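Local coordinates for protein cystathionine gamma-synthase (Xanthomonas oryzae pv. oryzae KACC 10331, PDB 6LD7) that probably makes cystathionine in methionine biosynthesis as a pyridoxal phosphate-dependent enzyme of the trans-sulfuration family, at residues 271-276 with 381-386. The protein carries 1 engineered substitution. Residues are numbered along the deposited sequence; the frame is centred on the assembly and turned at random.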
loop_
_atom_site.group_PDB
_atom_site.type_symbol
_atom_site.label_atom_id
_atom_site.label_comp_id
_atom_site.label_asym_id
_atom_site.label_seq_id
_atom_site.Cartn_x
_atom_site.Cartn_y
_atom_site.Cartn_z
ATOM N N ASP C 271 -14.355 -15.099 28.175
ATOM C CA ASP C 271 -14.823 -15.412 29.570
ATOM C C ASP C 271 -16.351 -15.257 29.657
ATOM O O ASP C 271 -16.994 -16.185 30.168
ATOM C CB ASP C 271 -14.149 -14.513 30.602
ATOM C CG ASP C 271 -12.650 -14.787 30.697
ATOM O OD1 ASP C 271 -12.159 -15.742 30.015
ATOM O OD2 ASP C 271 -11.928 -13.979 31.352
ATOM N N ALA C 272 -16.922 -14.212 29.045
ATOM C CA ALA C 272 -18.393 -14.037 29.094
ATOM C C ALA C 272 -19.076 -15.104 28.244
ATOM O O ALA C 272 -20.059 -15.613 28.663
ATOM C CB ALA C 272 -18.748 -12.665 28.666
ATOM N N ILE C 273 -18.497 -15.518 27.108
ATOM C CA ILE C 273 -19.218 -16.410 26.214
ATOM C C ILE C 273 -19.140 -17.775 26.842
ATOM O O ILE C 273 -20.135 -18.558 26.759
ATOM C CB ILE C 273 -18.650 -16.327 24.781
ATOM C CG1 ILE C 273 -19.133 -15.023 24.154
ATOM C CG2 ILE C 273 -19.072 -17.514 23.975
ATOM C CD1 ILE C 273 -18.375 -14.565 22.946
ATOM N N ALA C 274 -17.994 -18.122 27.381
ATOM C CA ALA C 274 -17.814 -19.437 28.059
ATOM C C ALA C 274 -18.809 -19.564 29.222
ATOM O O ALA C 274 -19.408 -20.638 29.379
ATOM C CB ALA C 274 -16.390 -19.616 28.541
ATOM N N GLU C 275 -18.982 -18.529 30.026
ATOM C CA GLU C 275 -20.064 -18.524 31.047
ATOM C C GLU C 275 -21.440 -18.820 30.396
ATOM O O GLU C 275 -22.221 -19.503 31.036
ATOM C CB GLU C 275 -20.206 -17.177 31.772
ATOM C CG GLU C 275 -19.433 -17.050 33.053
ATOM C CD GLU C 275 -20.284 -16.953 34.308
ATOM O OE1 GLU C 275 -21.168 -17.794 34.455
ATOM O OE2 GLU C 275 -20.071 -15.998 35.127
ATOM N N LEU C 276 -21.841 -18.195 29.278
ATOM C CA LEU C 276 -23.203 -18.464 28.714
ATOM C C LEU C 276 -23.271 -19.932 28.257
ATOM O O LEU C 276 -24.261 -20.609 28.500
ATOM C CB LEU C 276 -23.429 -17.552 27.522
ATOM C CG LEU C 276 -24.626 -17.914 26.647
ATOM C CD1 LEU C 276 -25.919 -17.438 27.359
ATOM C CD2 LEU C 276 -24.504 -17.267 25.272
ATOM N N GLU C 381 -21.957 -7.545 25.035
ATOM C CA GLU C 381 -23.454 -7.609 25.041
ATOM C C GLU C 381 -23.985 -8.115 23.695
ATOM O O GLU C 381 -24.948 -8.923 23.709
ATOM C CB GLU C 381 -24.111 -6.297 25.462
ATOM C CG GLU C 381 -24.032 -5.133 24.479
ATOM C CD GLU C 381 -24.485 -3.785 25.048
ATOM O OE1 GLU C 381 -25.680 -3.465 24.870
ATOM O OE2 GLU C 381 -23.637 -3.012 25.569
ATOM N N ASP C 382 -23.435 -7.625 22.583
ATOM C CA ASP C 382 -23.928 -8.004 21.224
ATOM C C ASP C 382 -23.598 -9.450 20.933
ATOM O O ASP C 382 -24.467 -10.157 20.420
ATOM C CB ASP C 382 -23.362 -7.091 20.137
ATOM C CG ASP C 382 -23.869 -5.665 20.204
ATOM O OD1 ASP C 382 -25.064 -5.497 20.605
ATOM O OD2 ASP C 382 -23.059 -4.713 19.870
ATOM N N LEU C 383 -22.357 -9.872 21.173
ATOM C CA LEU C 383 -21.999 -11.284 20.928
ATOM C C LEU C 383 -22.922 -12.196 21.718
ATOM O O LEU C 383 -23.334 -13.212 21.163
ATOM C CB LEU C 383 -20.541 -11.555 21.292
ATOM C CG LEU C 383 -19.565 -10.694 20.514
ATOM C CD1 LEU C 383 -18.132 -11.117 20.810
ATOM C CD2 LEU C 383 -19.859 -10.782 18.997
ATOM N N LEU C 384 -23.265 -11.851 22.961
ATOM C CA LEU C 384 -24.153 -12.732 23.785
ATOM C C LEU C 384 -25.606 -12.744 23.258
ATOM O O LEU C 384 -26.221 -13.817 23.169
ATOM C CB LEU C 384 -24.136 -12.272 25.230
ATOM C CG LEU C 384 -22.823 -12.427 25.984
ATOM C CD1 LEU C 384 -22.944 -11.712 27.316
ATOM C CD2 LEU C 384 -22.498 -13.872 26.214
ATOM N N ILE C 385 -26.121 -11.622 22.822
ATOM C CA ILE C 385 -27.485 -11.573 22.205
ATOM C C ILE C 385 -27.490 -12.461 20.949
ATOM O O ILE C 385 -28.375 -13.351 20.793
ATOM C CB ILE C 385 -27.815 -10.114 21.864
ATOM C CG1 ILE C 385 -28.104 -9.302 23.143
ATOM C CG2 ILE C 385 -28.958 -10.060 20.840
ATOM C CD1 ILE C 385 -28.113 -7.783 22.854
ATOM N N ASP C 386 -26.454 -12.334 20.123
ATOM C CA ASP C 386 -26.328 -13.166 18.897
ATOM C C ASP C 386 -26.279 -14.651 19.243
ATOM O O ASP C 386 -27.039 -15.429 18.582
ATOM C CB ASP C 386 -25.109 -12.736 18.088
ATOM C CG ASP C 386 -25.219 -12.895 16.569
ATOM O OD1 ASP C 386 -26.368 -12.837 16.016
ATOM O OD2 ASP C 386 -24.127 -13.040 15.934
#
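I273 lies across L383 and L384 where two near-parallel helices pack side by side in the C-terminal domain of this fold-type I pyridoxal phosphate enzyme. The segment axes come within 10.1 Å and cross at -26°, and no hydrogen bond joins them: the side chains meet through apolar groups. From I273 CB the longer branch leaves beside the backbone N, with CG1 anti to the carbonyl carbon (chi1 -75°). CG1 meets L384 CD2 at 4.1 Å. One bond on, an extended chi2 of 162° carries CD1 to the other leucine, 4.1 Å from both L383 CB and L383 CD1. I273 also touches L387 of helix 380-396 and M311 of strand 310-315, which belongs to the domain's mixed sheet. L276 runs past L384 in the opposite direction, its CB 4.0 Å and its CD2 4.1 Å from L384 CD2, then leans on L387 and R388. Near the start of helix 380-396, two residues before L384, D382 OD2 accepts hydrogen bonds from T18 OG1 and T15 N of the second subunit. L384 CD2 thus sits among I273, L276 and A272, 3.9 Å from A272 O, the carbonyl oxygen that accepts the helical bond from L276 N.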